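5-formaminoimidazole-4-carboxamide-1-(Beta)-D-ribofuranosyl 5'-monophosphate synthetase (Thermococcus kodakarensis, PDB 2PBZ) probably acts as an ATP-dependent, metal-using ligase that forms a carbon-nitrogen bond in purine (IMP) biosynthesis. Local coordinates at residues L223-V235 / V246-F260. Residues are numbered along the deposited sequence; the frame is centred on the assembly and turned at random.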
ATOM      1  N   LEU A 223     -18.988  -0.906   0.354  1.00 47.26           N
ATOM      2  CA  LEU A 223     -19.040  -1.117  -1.096  1.00 46.85           C
ATOM      3  C   LEU A 223     -18.816  -2.561  -1.541  1.00 45.83           C
ATOM      4  O   LEU A 223     -19.168  -2.935  -2.657  1.00 45.06           O
ATOM      5  CB  LEU A 223     -17.977  -0.263  -1.782  1.00 47.71           C
ATOM      6  CG  LEU A 223     -17.952   1.241  -1.540  1.00 48.72           C
ATOM      7  CD1 LEU A 223     -16.639   1.793  -2.041  1.00 49.31           C
ATOM      8  CD2 LEU A 223     -19.131   1.904  -2.230  1.00 47.04           C
ATOM      9  N   LEU A 224     -18.219  -3.364  -0.671  1.00 45.16           N
ATOM     10  CA  LEU A 224     -17.919  -4.745  -0.995  1.00 45.27           C
ATOM     11  C   LEU A 224     -19.116  -5.617  -1.338  1.00 47.13           C
ATOM     12  O   LEU A 224     -19.067  -6.371  -2.312  1.00 49.33           O
ATOM     13  CB  LEU A 224     -17.132  -5.390   0.144  1.00 42.26           C
ATOM     14  CG  LEU A 224     -15.754  -4.795   0.378  1.00 39.35           C
ATOM     15  CD1 LEU A 224     -15.078  -5.534   1.513  1.00 38.68           C
ATOM     16  CD2 LEU A 224     -14.940  -4.878  -0.902  1.00 37.55           C
ATOM     17  N   PRO A 225     -20.199  -5.548  -0.544  1.00 47.94           N
ATOM     18  CA  PRO A 225     -21.384  -6.366  -0.822  1.00 48.31           C
ATOM     19  C   PRO A 225     -21.852  -6.229  -2.272  1.00 48.97           C
ATOM     20  O   PRO A 225     -22.151  -7.202  -2.951  1.00 49.67           O
ATOM     21  CB  PRO A 225     -22.407  -5.820   0.169  1.00 47.45           C
ATOM     22  CG  PRO A 225     -21.559  -5.452   1.336  1.00 48.23           C
ATOM     23  CD  PRO A 225     -20.393  -4.752   0.683  1.00 48.03           C
ATOM     24  N   GLN A 226     -21.900  -4.993  -2.734  1.00 50.12           N
ATOM     25  CA  GLN A 226     -22.337  -4.683  -4.085  1.00 50.27           C
ATOM     26  C   GLN A 226     -21.453  -5.376  -5.124  1.00 49.41           C
ATOM     27  O   GLN A 226     -21.935  -5.902  -6.131  1.00 48.09           O
ATOM     28  CB  GLN A 226     -22.277  -3.169  -4.274  1.00 52.69           C
ATOM     29  CG  GLN A 226     -23.539  -2.552  -4.784  1.00 56.51           C
ATOM     30  CD  GLN A 226     -23.722  -2.770  -6.263  1.00 59.10           C
ATOM     31  OE1 GLN A 226     -24.392  -3.721  -6.692  1.00 60.79           O
ATOM     32  NE2 GLN A 226     -23.109  -1.900  -7.065  1.00 59.40           N
ATOM     33  N   LEU A 227     -20.148  -5.363  -4.875  1.00 48.64           N
ATOM     34  CA  LEU A 227     -19.202  -5.973  -5.800  1.00 48.44           C
ATOM     35  C   LEU A 227     -19.364  -7.484  -5.810  1.00 49.00           C
ATOM     36  O   LEU A 227     -19.270  -8.130  -6.850  1.00 46.99           O
ATOM     37  CB  LEU A 227     -17.772  -5.581  -5.412  1.00 46.07           C
ATOM     38  CG  LEU A 227     -17.440  -4.101  -5.637  1.00 46.27           C
ATOM     39  CD1 LEU A 227     -16.078  -3.790  -5.063  1.00 46.01           C
ATOM     40  CD2 LEU A 227     -17.476  -3.767  -7.129  1.00 46.65           C
ATOM     41  N   TYR A 228     -19.619  -8.037  -4.631  1.00 49.61           N
ATOM     42  CA  TYR A 228     -19.816  -9.464  -4.480  1.00 50.24           C
ATOM     43  C   TYR A 228     -21.002  -9.900  -5.309  1.00 49.65           C
ATOM     44  O   TYR A 228     -20.948 -10.931  -5.974  1.00 50.19           O
ATOM     45  CB  TYR A 228     -20.068  -9.793  -3.018  1.00 52.56           C
ATOM     46  CG  TYR A 228     -20.370 -11.241  -2.773  1.00 56.03           C
ATOM     47  CD1 TYR A 228     -19.403 -12.224  -2.994  1.00 56.67           C
ATOM     48  CD2 TYR A 228     -21.617 -11.629  -2.306  1.00 56.94           C
ATOM     49  CE1 TYR A 228     -19.672 -13.571  -2.746  1.00 57.62           C
ATOM     50  CE2 TYR A 228     -21.900 -12.972  -2.054  1.00 57.90           C
ATOM     51  CZ  TYR A 228     -20.918 -13.935  -2.274  1.00 57.92           C
ATOM     52  OH  TYR A 228     -21.184 -15.244  -1.985  1.00 58.99           O
ATOM     53  N   ASP A 229     -22.073  -9.106  -5.253  1.00 49.35           N
ATOM     54  CA  ASP A 229     -23.286  -9.380  -6.005  1.00 48.85           C
ATOM     55  C   ASP A 229     -22.977  -9.404  -7.490  1.00 48.93           C
ATOM     56  O   ASP A 229     -23.404 -10.309  -8.199  1.00 49.46           O
ATOM     57  CB  ASP A 229     -24.345  -8.320  -5.724  1.00 49.00           C
ATOM     58  CG  ASP A 229     -24.836  -8.347  -4.292  1.00 49.65           C
ATOM     59  OD1 ASP A 229     -24.933  -9.448  -3.710  1.00 49.55           O
ATOM     60  OD2 ASP A 229     -25.141  -7.259  -3.748  1.00 50.57           O
ATOM     61  N   TYR A 230     -22.246  -8.399  -7.957  1.00 48.51           N
ATOM     62  CA  TYR A 230     -21.877  -8.332  -9.363  1.00 48.39           C
ATOM     63  C   TYR A 230     -21.042  -9.553  -9.714  1.00 48.12           C
ATOM     64  O   TYR A 230     -21.201 -10.131 -10.783  1.00 47.89           O
ATOM     65  CB  TYR A 230     -21.058  -7.076  -9.653  1.00 49.27           C
ATOM     66  CG  TYR A 230     -21.849  -5.797  -9.675  1.00 51.42           C
ATOM     67  CD1 TYR A 230     -21.225  -4.577  -9.444  1.00 51.93           C
ATOM     68  CD2 TYR A 230     -23.225  -5.800  -9.919  1.00 51.76           C
ATOM     69  CE1 TYR A 230     -21.951  -3.384  -9.446  1.00 51.98           C
ATOM     70  CE2 TYR A 230     -23.959  -4.608  -9.926  1.00 50.56           C
ATOM     71  CZ  TYR A 230     -23.315  -3.409  -9.688  1.00 51.49           C
ATOM     72  OH  TYR A 230     -24.017  -2.229  -9.691  1.00 53.17           O
ATOM     73  N   GLY A 231     -20.154  -9.937  -8.803  1.00 48.14           N
ATOM     74  CA  GLY A 231     -19.297 -11.093  -9.024  1.00 49.34           C
ATOM     75  C   GLY A 231     -20.085 -12.384  -9.154  1.00 51.08           C
ATOM     76  O   GLY A 231     -19.852 -13.184 -10.071  1.00 51.14           O
ATOM     77  N   LEU A 232     -21.019 -12.587  -8.228  1.00 51.15           N
ATOM     78  CA  LEU A 232     -21.868 -13.768  -8.240  1.00 50.68           C
ATOM     79  C   LEU A 232     -22.593 -13.858  -9.563  1.00 50.07           C
ATOM     80  O   LEU A 232     -22.646 -14.917 -10.186  1.00 51.67           O
ATOM     81  CB  LEU A 232     -22.892 -13.695  -7.112  1.00 51.72           C
ATOM     82  CG  LEU A 232     -22.481 -14.364  -5.804  1.00 53.03           C
ATOM     83  CD1 LEU A 232     -23.631 -14.262  -4.813  1.00 55.65           C
ATOM     84  CD2 LEU A 232     -22.151 -15.833  -6.057  1.00 52.98           C
ATOM     85  N   ALA A 233     -23.146 -12.731  -9.991  1.00 48.66           N
ATOM     86  CA  ALA A 233     -23.885 -12.680 -11.237  1.00 47.98           C
ATOM     87  C   ALA A 233     -22.979 -13.018 -12.400  1.00 47.63           C
ATOM     88  O   ALA A 233     -23.381 -13.706 -13.331  1.00 47.69           O
ATOM     89  CB  ALA A 233     -24.487 -11.305 -11.428  1.00 47.29           C
ATOM     90  N   PHE A 234     -21.742 -12.536 -12.347  1.00 47.38           N
ATOM     91  CA  PHE A 234     -20.797 -12.794 -13.427  1.00 46.16           C
ATOM     92  C   PHE A 234     -20.546 -14.295 -13.569  1.00 46.44           C
ATOM     93  O   PHE A 234     -20.502 -14.823 -14.676  1.00 46.26           O
ATOM     94  CB  PHE A 234     -19.477 -12.078 -13.153  1.00 44.33           C
ATOM     95  CG  PHE A 234     -18.523 -12.119 -14.302  1.00 42.98           C
ATOM     96  CD1 PHE A 234     -18.749 -11.348 -15.443  1.00 42.50           C
ATOM     97  CD2 PHE A 234     -17.414 -12.964 -14.270  1.00 41.26           C
ATOM     98  CE1 PHE A 234     -17.878 -11.423 -16.545  1.00 41.99           C
ATOM     99  CE2 PHE A 234     -16.544 -13.046 -15.361  1.00 41.22           C
ATOM    100  CZ  PHE A 234     -16.778 -12.275 -16.500  1.00 42.12           C
ATOM    101  N   VAL A 235     -20.358 -14.964 -12.436  1.00 46.37           N
ATOM    102  CA  VAL A 235     -20.116 -16.384 -12.430  1.00 47.16           C
ATOM    103  C   VAL A 235     -21.288 -17.123 -13.055  1.00 47.97           C
ATOM    104  O   VAL A 235     -21.090 -17.999 -13.896  1.00 49.54           O
ATOM    105  CB  VAL A 235     -19.895 -16.893 -11.004  1.00 47.06           C
ATOM    106  CG1 VAL A 235     -19.771 -18.406 -11.000  1.00 47.29           C
ATOM    107  CG2 VAL A 235     -18.647 -16.260 -10.438  1.00 46.70           C
ATOM    108  N   VAL A 246     -15.548 -19.740 -15.821  1.00 52.06           N
ATOM    109  CA  VAL A 246     -14.790 -19.179 -14.698  1.00 51.53           C
ATOM    110  C   VAL A 246     -14.457 -20.174 -13.614  1.00 51.05           C
ATOM    111  O   VAL A 246     -15.291 -20.444 -12.734  1.00 51.81           O
ATOM    112  CB  VAL A 246     -15.551 -18.013 -14.027  1.00 51.91           C
ATOM    113  CG1 VAL A 246     -14.731 -17.439 -12.885  1.00 52.22           C
ATOM    114  CG2 VAL A 246     -15.851 -16.943 -15.041  1.00 52.38           C
ATOM    115  N   ILE A 247     -13.237 -20.701 -13.650  1.00 49.88           N
ATOM    116  CA  ILE A 247     -12.836 -21.666 -12.649  1.00 50.12           C
ATOM    117  C   ILE A 247     -11.880 -21.126 -11.605  1.00 50.53           C
ATOM    118  O   ILE A 247     -11.980 -21.478 -10.439  1.00 51.89           O
ATOM    119  CB  ILE A 247     -12.246 -22.926 -13.300  1.00 49.86           C
ATOM    120  CG1 ILE A 247     -13.377 -23.749 -13.917  1.00 48.77           C
ATOM    121  CG2 ILE A 247     -11.497 -23.752 -12.272  1.00 48.97           C
ATOM    122  CD1 ILE A 247     -12.907 -25.015 -14.576  1.00 49.79           C
ATOM    123  N   GLY A 248     -10.952 -20.265 -11.985  1.00 49.26           N
ATOM    124  CA  GLY A 248     -10.060 -19.769 -10.955  1.00 48.93           C
ATOM    125  C   GLY A 248     -10.193 -18.286 -10.696  1.00 47.41           C
ATOM    126  O   GLY A 248     -11.218 -17.817 -10.214  1.00 46.69           O
ATOM    127  N   PRO A 249      -9.134 -17.520 -10.997  1.00 47.01           N
ATOM    128  CA  PRO A 249      -9.165 -16.071 -10.789  1.00 46.14           C
ATOM    129  C   PRO A 249      -9.797 -15.300 -11.949  1.00 44.36           C
ATOM    130  O   PRO A 249      -9.781 -15.741 -13.095  1.00 44.77           O
ATOM    131  CB  PRO A 249      -7.682 -15.727 -10.609  1.00 44.87           C
ATOM    132  CG  PRO A 249      -7.018 -16.668 -11.532  1.00 45.69           C
ATOM    133  CD  PRO A 249      -7.758 -17.977 -11.263  1.00 46.48           C
ATOM    134  N   PHE A 250     -10.365 -14.149 -11.636  1.00 42.51           N
ATOM    135  CA  PHE A 250     -10.921 -13.279 -12.657  1.00 40.90           C
ATOM    136  C   PHE A 250     -11.069 -11.936 -11.978  1.00 40.52           C
ATOM    137  O   PHE A 250     -11.034 -11.854 -10.752  1.00 39.05           O
ATOM    138  CB  PHE A 250     -12.261 -13.823 -13.225  1.00 40.17           C
ATOM    139  CG  PHE A 250     -13.426 -13.771 -12.264  1.00 38.74           C
ATOM    140  CD1 PHE A 250     -14.385 -12.775 -12.376  1.00 37.77           C
ATOM    141  CD2 PHE A 250     -13.579 -14.731 -11.271  1.00 39.14           C
ATOM    142  CE1 PHE A 250     -15.486 -12.735 -11.509  1.00 38.89           C
ATOM    143  CE2 PHE A 250     -14.666 -14.704 -10.404  1.00 39.64           C
ATOM    144  CZ  PHE A 250     -15.623 -13.703 -10.524  1.00 39.48           C
ATOM    145  N   ALA A 251     -11.195 -10.879 -12.764  1.00 40.54           N
ATOM    146  CA  ALA A 251     -11.332  -9.558 -12.181  1.00 41.17           C
ATOM    147  C   ALA A 251     -12.279  -8.667 -12.950  1.00 41.53           C
ATOM    148  O   ALA A 251     -12.370  -8.733 -14.178  1.00 42.21           O
ATOM    149  CB  ALA A 251      -9.968  -8.892 -12.076  1.00 40.77           C
ATOM    150  N   LEU A 252     -12.993  -7.836 -12.208  1.00 40.49           N
ATOM    151  CA  LEU A 252     -13.908  -6.886 -12.804  1.00 40.34           C
ATOM    152  C   LEU A 252     -13.238  -5.527 -12.629  1.00 40.07           C
ATOM    153  O   LEU A 252     -12.706  -5.219 -11.566  1.00 39.93           O
ATOM    154  CB  LEU A 252     -15.252  -6.934 -12.081  1.00 41.25           C
ATOM    155  CG  LEU A 252     -15.913  -8.314 -12.086  1.00 40.66           C
ATOM    156  CD1 LEU A 252     -17.181  -8.298 -11.266  1.00 40.44           C
ATOM    157  CD2 LEU A 252     -16.203  -8.715 -13.518  1.00 40.97           C
ATOM    158  N   HIS A 253     -13.220  -4.731 -13.685  1.00 39.43           N
ATOM    159  CA  HIS A 253     -12.598  -3.418 -13.625  1.00 40.53           C
ATOM    160  C   HIS A 253     -13.668  -2.326 -13.555  1.00 41.62           C
ATOM    161  O   HIS A 253     -14.616  -2.317 -14.334  1.00 41.91           O
ATOM    162  CB  HIS A 253     -11.676  -3.232 -14.842  1.00 40.22           C
ATOM    163  CG  HIS A 253     -10.604  -4.276 -14.946  1.00 40.32           C
ATOM    164  ND1 HIS A 253      -9.751  -4.373 -16.024  1.00 39.67           N
ATOM    165  CD2 HIS A 253     -10.245  -5.267 -14.094  1.00 39.76           C
ATOM    166  CE1 HIS A 253      -8.914  -5.377 -15.834  1.00 40.38           C
ATOM    167  NE2 HIS A 253      -9.195  -5.937 -14.671  1.00 40.31           N
ATOM    168  N   PHE A 254     -13.517  -1.405 -12.614  1.00 42.09           N
ATOM    169  CA  PHE A 254     -14.512  -0.355 -12.450  1.00 44.55           C
ATOM    170  C   PHE A 254     -13.987   1.047 -12.358  1.00 44.92           C
ATOM    171  O   PHE A 254     -12.830   1.285 -12.045  1.00 46.34           O
ATOM    172  CB  PHE A 254     -15.342  -0.566 -11.181  1.00 45.98           C
ATOM    173  CG  PHE A 254     -16.236  -1.756 -11.220  1.00 47.03           C
ATOM    174  CD1 PHE A 254     -15.836  -2.968 -10.650  1.00 46.12           C
ATOM    175  CD2 PHE A 254     -17.507  -1.656 -11.781  1.00 46.04           C
ATOM    176  CE1 PHE A 254     -16.709  -4.063 -10.635  1.00 46.14           C
ATOM    177  CE2 PHE A 254     -18.384  -2.741 -11.769  1.00 45.49           C
ATOM    178  CZ  PHE A 254     -17.988  -3.941 -11.196  1.00 45.13           C
ATOM    179  N   ALA A 255     -14.898   1.976 -12.588  1.00 44.90           N
ATOM    180  CA  ALA A 255     -14.623   3.393 -12.497  1.00 47.40           C
ATOM    181  C   ALA A 255     -15.599   3.814 -11.410  1.00 49.51           C
ATOM    182  O   ALA A 255     -16.811   3.660 -11.578  1.00 50.80           O
ATOM    183  CB  ALA A 255     -14.961   4.082 -13.803  1.00 46.51           C
ATOM    184  N   TYR A 256     -15.098   4.306 -10.282  1.00 51.11           N
ATOM    185  CA  TYR A 256     -16.016   4.717  -9.232  1.00 52.97           C
ATOM    186  C   TYR A 256     -16.327   6.213  -9.330  1.00 54.70           C
ATOM    187  O   TYR A 256     -15.480   7.068  -9.058  1.00 55.73           O
ATOM    188  CB  TYR A 256     -15.465   4.369  -7.852  1.00 52.02           C
ATOM    189  CG  TYR A 256     -16.524   4.446  -6.787  1.00 52.40           C
ATOM    190  CD1 TYR A 256     -17.661   3.644  -6.853  1.00 52.36           C
ATOM    191  CD2 TYR A 256     -16.421   5.346  -5.739  1.00 52.44           C
ATOM    192  CE1 TYR A 256     -18.675   3.740  -5.903  1.00 52.09           C
ATOM    193  CE2 TYR A 256     -17.436   5.453  -4.776  1.00 53.10           C
ATOM    194  CZ  TYR A 256     -18.565   4.642  -4.868  1.00 52.28           C
ATOM    195  OH  TYR A 256     -19.576   4.743  -3.934  1.00 50.55           O
ATOM    196  N   ASP A 257     -17.561   6.490  -9.744  1.00 56.45           N
ATOM    197  CA  ASP A 257     -18.119   7.840  -9.947  1.00 57.05           C
ATOM    198  C   ASP A 257     -18.701   8.180  -8.600  1.00 56.59           C
ATOM    199  O   ASP A 257     -18.741   9.316  -8.166  1.00 56.28           O
ATOM    200  CB  ASP A 257     -19.298   7.742 -10.932  1.00 58.03           C
ATOM    201  CG  ASP A 257     -19.220   8.732 -12.066  1.00 58.81           C
ATOM    202  OD1 ASP A 257     -20.190   8.769 -12.862  1.00 59.13           O
ATOM    203  OD2 ASP A 257     -18.207   9.455 -12.172  1.00 59.83           O
ATOM    204  N   GLY A 258     -19.163   7.113  -7.970  1.00 57.19           N
ATOM    205  CA  GLY A 258     -19.834   7.168  -6.695  1.00 56.32           C
ATOM    206  C   GLY A 258     -20.995   6.257  -7.015  1.00 55.80           C
ATOM    207  O   GLY A 258     -21.963   6.182  -6.264  1.00 54.86           O
ATOM    208  N   SER A 259     -20.886   5.562  -8.154  1.00 55.87           N
ATOM    209  CA  SER A 259     -21.943   4.658  -8.606  1.00 55.71           C
ATOM    210  C   SER A 259     -21.527   3.486  -9.506  1.00 57.21           C
ATOM    211  O   SER A 259     -22.375   2.976 -10.256  1.00 58.33           O
ATOM    212  CB  SER A 259     -23.020   5.437  -9.355  1.00 54.36           C
ATOM    213  OG  SER A 259     -22.558   5.788 -10.644  1.00 51.23           O
ATOM    214  N   PHE A 260     -20.255   3.082  -9.468  1.00 56.72           N
ATOM    215  CA  PHE A 260     -19.770   1.930 -10.263  1.00 57.11           C
ATOM    216  C   PHE A 260     -20.239   1.730 -11.709  1.00 57.15           C
ATOM    217  O   PHE A 260     -21.422   1.514 -11.981  1.00 56.50           O
ATOM    218  CB  PHE A 260     -20.049   0.607  -9.525  1.00 56.56           C
ATOM    219  CG  PHE A 260     -19.099   0.327  -8.395  1.00 57.58           C
ATOM    220  CD1 PHE A 260     -19.556  -0.222  -7.198  1.00 56.71           C
ATOM    221  CD2 PHE A 260     -17.742   0.629  -8.518  1.00 58.78           C
ATOM    222  CE1 PHE A 260     -18.678  -0.459  -6.143  1.00 57.46           C
ATOM    223  CE2 PHE A 260     -16.849   0.392  -7.464  1.00 58.10           C
ATOM    224  CZ  PHE A 260     -17.322  -0.152  -6.274  1.00 57.90           C
TER
HETATM  225  O   HOH W   1     -23.122   0.185 -10.475  1.00 69.37           O
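Phe234 and Phe250 meet with ring planes only 17° apart but strongly offset, so the contact is between rim atoms; the closest touch is Phe234 CD2 against Phe250 CE1, with Phe250 CD1 close behind. With CG swung anti to the backbone N (chi1 -171°), Phe234 reaches from helix 224-241 toward strand 249-255 and offers one face to Leu252, whose CD2 stands 4.2 Å from the ring centroid in a CH-pi contact. Val246 CG2 approaches the same ring obliquely at CE2. A leucine in place of Phe234 would probably leave Leu252 CD2 without the ring face it rests on and open a gap beside Phe250 and Val246.

One turn back, Gly231 brings the backbone close: its CA lies 4.2 Å from Leu252 CD1. Toward the start of the helix the rings belong mostly to the other segment. Leu227 CD2 sits over one face of Phe260, 3.9 Å from the centroid, while Tyr256 CD1 lies over the opposite face, so the Phe260 ring is sandwiched. The same methyl also touches Phe254 CE1. Tyr230 CD1 comes 3.7 Å from Phe254 CZ, the two rings meeting at their margins without stacking. Tyr230 OH accepts a hydrogen bond from Gln226 NE2 at 2.8 Å, close to the Gln226 amide plane, and is tied through a water to Phe260 O, the water donating to that carbonyl.

The helix packs across an antiparallel sheet, consistent with an ATP-grasp fold; the Phe254 side chain is about 10 Å from a bound ATP, so this is core near the nucleotide site, not its lining. The axes of helix 224-235 and strand 249-255 come within 10.0 Å at 124°. Strand 249-255 is flanked by strands 170-178 and 261-266, with Phe250 also meeting Phe175. Leu227 reaches Val173 and Leu186, while Tyr228 of the helix stacks edge-to-face with Phe38 of the second subunit.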